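Long-range contact in XRE family transcriptional regulator (Enterobacter cloacae subsp. cloacae, PDB 6B8W), which probably acts as a DNA-binding transcription factor of the XRE family, the chain here being its metal-binding cupin domain: residues Ile22-Pro34 against Ala70-Ser82. Numbering follows the deposited sequence.
Sequences IILAPGALSESTP and AGDKPHAYRNSSS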
loop_
_atom_site.group_PDB
_atom_site.type_symbol
_atom_site.label_atom_id
_atom_site.label_comp_id
_atom_site.label_asym_id
_atom_site.label_seq_id
_atom_site.Cartn_x
_atom_site.Cartn_y
_atom_site.Cartn_z
ATOM N N ILE A 22 -2.049 7.354 6.454
ATOM C CA ILE A 22 -1.899 8.097 7.702
ATOM C C ILE A 22 -0.700 9.027 7.670
ATOM O O ILE A 22 0.378 8.633 7.244
ATOM C CB ILE A 22 -1.726 7.099 8.862
ATOM C CG1 ILE A 22 -2.933 6.140 8.911
ATOM C CG2 ILE A 22 -1.515 7.823 10.196
ATOM C CD1 ILE A 22 -2.822 5.041 9.946
ATOM N N ILE A 23 -0.898 10.260 8.123
ATOM C CA ILE A 23 0.185 11.235 8.221
ATOM C C ILE A 23 0.312 11.568 9.723
ATOM O O ILE A 23 -0.651 12.012 10.350
ATOM C CB ILE A 23 -0.054 12.477 7.395
ATOM C CG1 ILE A 23 -0.158 12.083 5.904
ATOM C CG2 ILE A 23 1.095 13.460 7.607
ATOM C CD1 ILE A 23 -0.520 13.214 4.963
ATOM N N LEU A 24 1.508 11.355 10.259
ATOM C CA LEU A 24 1.812 11.565 11.678
ATOM C C LEU A 24 2.809 12.718 11.792
ATOM O O LEU A 24 3.906 12.685 11.205
ATOM C CB LEU A 24 2.362 10.241 12.247
ATOM C CG LEU A 24 2.427 9.930 13.730
ATOM C CD1 LEU A 24 1.051 10.029 14.401
ATOM C CD2 LEU A 24 3.019 8.526 13.929
ATOM N N ALA A 25 2.406 13.760 12.520
ATOM C CA ALA A 25 3.207 14.965 12.683
ATOM C C ALA A 25 4.435 14.722 13.548
ATOM O O ALA A 25 4.446 13.788 14.340
ATOM C CB ALA A 25 2.361 16.080 13.294
ATOM N N PRO A 26 5.469 15.565 13.399
ATOM C CA PRO A 26 6.660 15.410 14.222
ATOM C C PRO A 26 6.315 15.374 15.703
ATOM O O PRO A 26 5.497 16.178 16.169
ATOM C CB PRO A 26 7.470 16.673 13.905
ATOM C CG PRO A 26 7.072 16.997 12.513
ATOM C CD PRO A 26 5.619 16.676 12.441
ATOM N N GLY A 27 6.874 14.399 16.403
ATOM C CA GLY A 27 6.677 14.252 17.844
ATOM C C GLY A 27 5.403 13.556 18.274
ATOM O O GLY A 27 5.223 13.300 19.462
ATOM N N ALA A 28 4.519 13.250 17.325
ATOM C CA ALA A 28 3.267 12.608 17.642
ATOM C C ALA A 28 3.443 11.114 17.965
ATOM O O ALA A 28 4.294 10.437 17.404
ATOM C CB ALA A 28 2.290 12.786 16.496
ATOM N N LEU A 29 2.619 10.651 18.891
ATOM C CA LEU A 29 2.569 9.275 19.346
ATOM C C LEU A 29 1.119 8.827 19.297
ATOM O O LEU A 29 0.244 9.486 19.881
ATOM C CB LEU A 29 3.056 9.174 20.779
ATOM C CG LEU A 29 2.865 7.827 21.486
ATOM C CD1 LEU A 29 3.710 6.728 20.873
ATOM C CD2 LEU A 29 3.179 7.976 22.983
ATOM N N SER A 30 0.876 7.686 18.654
ATOM C CA SER A 30 -0.455 7.115 18.571
ATOM C C SER A 30 -0.413 5.649 19.011
ATOM O O SER A 30 0.345 4.856 18.453
ATOM C CB SER A 30 -0.953 7.205 17.130
ATOM O OG SER A 30 -2.249 6.662 16.993
ATOM N N GLU A 31 -1.213 5.304 20.015
ATOM C CA GLU A 31 -1.316 3.930 20.485
ATOM C C GLU A 31 -2.519 3.282 19.787
ATOM O O GLU A 31 -3.567 3.901 19.634
ATOM C CB GLU A 31 -1.386 3.876 22.026
ATOM C CG GLU A 31 -0.026 4.276 22.612
ATOM C CD GLU A 31 -0.007 4.546 24.107
ATOM O OE1 GLU A 31 -0.980 4.199 24.825
ATOM O OE2 GLU A 31 1.031 5.107 24.558
ATOM N N SER A 32 -2.354 2.046 19.337
ATOM C CA SER A 32 -3.430 1.355 18.618
ATOM C C SER A 32 -4.640 1.118 19.493
ATOM O O SER A 32 -4.523 1.026 20.700
ATOM C CB SER A 32 -2.942 -0.002 18.131
ATOM O OG SER A 32 -2.578 -0.826 19.235
ATOM N N THR A 33 -5.811 1.071 18.879
ATOM C CA THR A 33 -7.010 0.719 19.602
ATOM C C THR A 33 -7.160 -0.819 19.458
ATOM O O THR A 33 -6.535 -1.421 18.584
ATOM C CB THR A 33 -8.223 1.467 19.061
ATOM O OG1 THR A 33 -8.246 1.355 17.638
ATOM C CG2 THR A 33 -8.144 2.947 19.443
ATOM N N PRO A 34 -7.970 -1.450 20.321
ATOM C CA PRO A 34 -8.092 -2.905 20.234
ATOM C C PRO A 34 -8.739 -3.370 18.934
ATOM O O PRO A 34 -9.588 -2.670 18.391
ATOM C CB PRO A 34 -8.976 -3.254 21.428
ATOM C CG PRO A 34 -8.805 -2.111 22.378
ATOM C CD PRO A 34 -8.670 -0.912 21.504
ATOM N N ALA A 70 0.475 -8.925 14.222
ATOM C CA ALA A 70 -0.812 -9.177 14.837
ATOM C C ALA A 70 -1.402 -7.851 15.293
ATOM O O ALA A 70 -0.912 -7.247 16.247
ATOM C CB ALA A 70 -0.652 -10.132 16.018
ATOM N N GLY A 71 -2.461 -7.422 14.617
ATOM C CA GLY A 71 -3.089 -6.127 14.870
ATOM C C GLY A 71 -3.859 -6.052 16.170
ATOM O O GLY A 71 -4.141 -4.958 16.665
ATOM N N ASP A 72 -4.200 -7.217 16.705
ATOM C CA ASP A 72 -4.933 -7.311 17.967
ATOM C C ASP A 72 -4.022 -7.196 19.207
ATOM O O ASP A 72 -4.515 -7.259 20.339
ATOM C CB ASP A 72 -5.788 -8.596 18.017
ATOM C CG ASP A 72 -4.984 -9.867 17.845
ATOM O OD1 ASP A 72 -3.864 -9.827 17.284
ATOM O OD2 ASP A 72 -5.493 -10.931 18.238
ATOM N N LYS A 73 -2.708 -7.070 19.013
ATOM C CA LYS A 73 -1.794 -6.895 20.155
ATOM C C LYS A 73 -1.446 -5.408 20.267
ATOM O O LYS A 73 -1.363 -4.735 19.248
ATOM C CB LYS A 73 -0.525 -7.704 19.979
ATOM C CG LYS A 73 -0.747 -9.199 19.812
ATOM C CD LYS A 73 -1.427 -9.824 21.011
ATOM C CE LYS A 73 -1.788 -11.265 20.731
ATOM N NZ LYS A 73 -2.524 -11.821 21.890
ATOM N N PRO A 74 -1.230 -4.903 21.494
ATOM C CA PRO A 74 -0.905 -3.467 21.630
ATOM C C PRO A 74 0.316 -3.067 20.807
ATOM O O PRO A 74 1.310 -3.798 20.756
ATOM C CB PRO A 74 -0.621 -3.296 23.128
ATOM C CG PRO A 74 -1.327 -4.432 23.791
ATOM C CD PRO A 74 -1.356 -5.573 22.809
ATOM N N HIS A 75 0.198 -1.965 20.091
ATOM C CA HIS A 75 1.306 -1.450 19.290
ATOM C C HIS A 75 1.155 0.043 19.213
ATOM O O HIS A 75 0.099 0.568 19.582
ATOM C CB HIS A 75 1.380 -2.101 17.902
ATOM C CG HIS A 75 0.135 -1.999 17.081
ATOM N ND1 HIS A 75 -0.951 -2.830 17.268
ATOM C CD2 HIS A 75 -0.162 -1.232 16.002
ATOM C CE1 HIS A 75 -1.878 -2.545 16.364
ATOM N NE2 HIS A 75 -1.424 -1.578 15.590
ATOM N N ALA A 76 2.204 0.711 18.744
ATOM C CA ALA A 76 2.214 2.148 18.717
ATOM C C ALA A 76 2.968 2.671 17.525
ATOM O O ALA A 76 3.803 1.983 16.953
ATOM C CB ALA A 76 2.814 2.682 20.005
ATOM N N TYR A 77 2.652 3.904 17.163
ATOM C CA TYR A 77 3.236 4.554 16.026
ATOM C C TYR A 77 3.797 5.864 16.542
ATOM O O TYR A 77 3.099 6.586 17.226
ATOM C CB TYR A 77 2.149 4.857 14.975
ATOM C CG TYR A 77 1.203 3.708 14.643
ATOM C CD1 TYR A 77 0.111 3.435 15.444
ATOM C CD2 TYR A 77 1.355 2.958 13.489
ATOM C CE1 TYR A 77 -0.777 2.409 15.142
ATOM C CE2 TYR A 77 0.462 1.934 13.165
ATOM C CZ TYR A 77 -0.597 1.662 13.999
ATOM O OH TYR A 77 -1.508 0.651 13.708
ATOM N N ARG A 78 5.026 6.189 16.173
ATOM C CA ARG A 78 5.641 7.405 16.663
ATOM C C ARG A 78 6.506 8.054 15.599
ATOM O O ARG A 78 7.172 7.367 14.829
ATOM C CB ARG A 78 6.464 7.090 17.922
ATOM C CG ARG A 78 7.020 8.304 18.657
ATOM C CD ARG A 78 7.680 7.916 19.979
ATOM N NE ARG A 78 8.856 7.075 19.782
ATOM C CZ ARG A 78 9.581 6.516 20.754
ATOM N NH1 ARG A 78 9.270 6.685 22.038
ATOM N NH2 ARG A 78 10.657 5.799 20.441
ATOM N N ASN A 79 6.473 9.390 15.573
ATOM C CA ASN A 79 7.303 10.174 14.671
ATOM C C ASN A 79 8.307 10.946 15.499
ATOM O O ASN A 79 7.934 11.895 16.183
ATOM C CB ASN A 79 6.461 11.154 13.865
ATOM C CG ASN A 79 7.273 11.879 12.799
ATOM O OD1 ASN A 79 8.492 11.740 12.745
ATOM N ND2 ASN A 79 6.601 12.655 11.949
ATOM N N SER A 80 9.564 10.510 15.471
ATOM C CA SER A 80 10.658 11.199 16.172
ATOM C C SER A 80 11.553 12.011 15.233
ATOM O O SER A 80 12.597 12.506 15.664
ATOM C CB SER A 80 11.488 10.224 16.986
ATOM O OG SER A 80 10.739 9.750 18.064
ATOM N N SER A 81 11.145 12.163 13.967
ATOM C CA SER A 81 11.880 12.982 13.011
ATOM C C SER A 81 11.324 14.413 13.084
ATOM O O SER A 81 10.363 14.684 13.816
ATOM C CB SER A 81 11.701 12.452 11.572
ATOM O OG SER A 81 10.390 12.745 11.093
ATOM N N SER A 82 11.883 15.311 12.290
ATOM C CA SER A 82 11.447 16.713 12.260
ATOM C C SER A 82 10.466 17.085 11.113
ATOM O O SER A 82 10.238 18.264 10.858
ATOM C CB SER A 82 12.672 17.610 12.210
ATOM O OG SER A 82 13.417 17.292 11.049
HETATM O O HOH W 1 -4.468 -3.214 18.912
#
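Strands 29-31 and 75-78 pair antiparallel along one edge of a four-stranded sheet of the cupin fold, and S30 and S32 lie beside Y77 and H75 across the pair, two residues of the manganese site, which carries no metal in this model. S30 and Y77 form the hydrogen-bonded pair, S30 N to Y77 O at 2.9 Å and Y77 N to S30 O at 2.8 Å; L29-R78 and E31-A76 are the flanking non-hydrogen-bonded pairs. S32 N extends the ladder to H75 O. The S32 CB then lies over the imidazole centre of H75, a CH-pi contact of 3.4 Å to the centroid, only 15° off the ring normal. With CG between the backbone N and the carbonyl carbon (chi1 56°) and chi2 at -80°, H75 directs ND1 to K73 O, 2.8 Å away and in the ring plane, while NE2 makes a weak bond to Y77 OH. The imidazole is thus held at its edge and covered on one face. Beyond the other end of the ladder, N79 closes on the type II turn A25-A28. N79 ND2 reaches L24 O at 2.8 Å, from above the carbonyl plane, and the backbone N and O of N79 bond to A28 O and G27 N. N79 OD1 accepts from S81 N, an Asx turn, and also from S81 OG; with ND2 bonded to L24 O and R83 O, both ends of the amide are gripped and its rotation is fixed. L24 CD2 packs against Y77 CB (3.9 Å), on the same side of the sheet as S30. On the other side, R78 reaches E51 in a salt bridge and W58 in a cation-pi contact. Y77 OH also bonds E41, the third manganese ligand, and its ring meets F87 of strand 85-92; strand 50-54 flanks 75-78 opposite 29-31, and the turn joins this sheet to strand 17-24 of the five-stranded one.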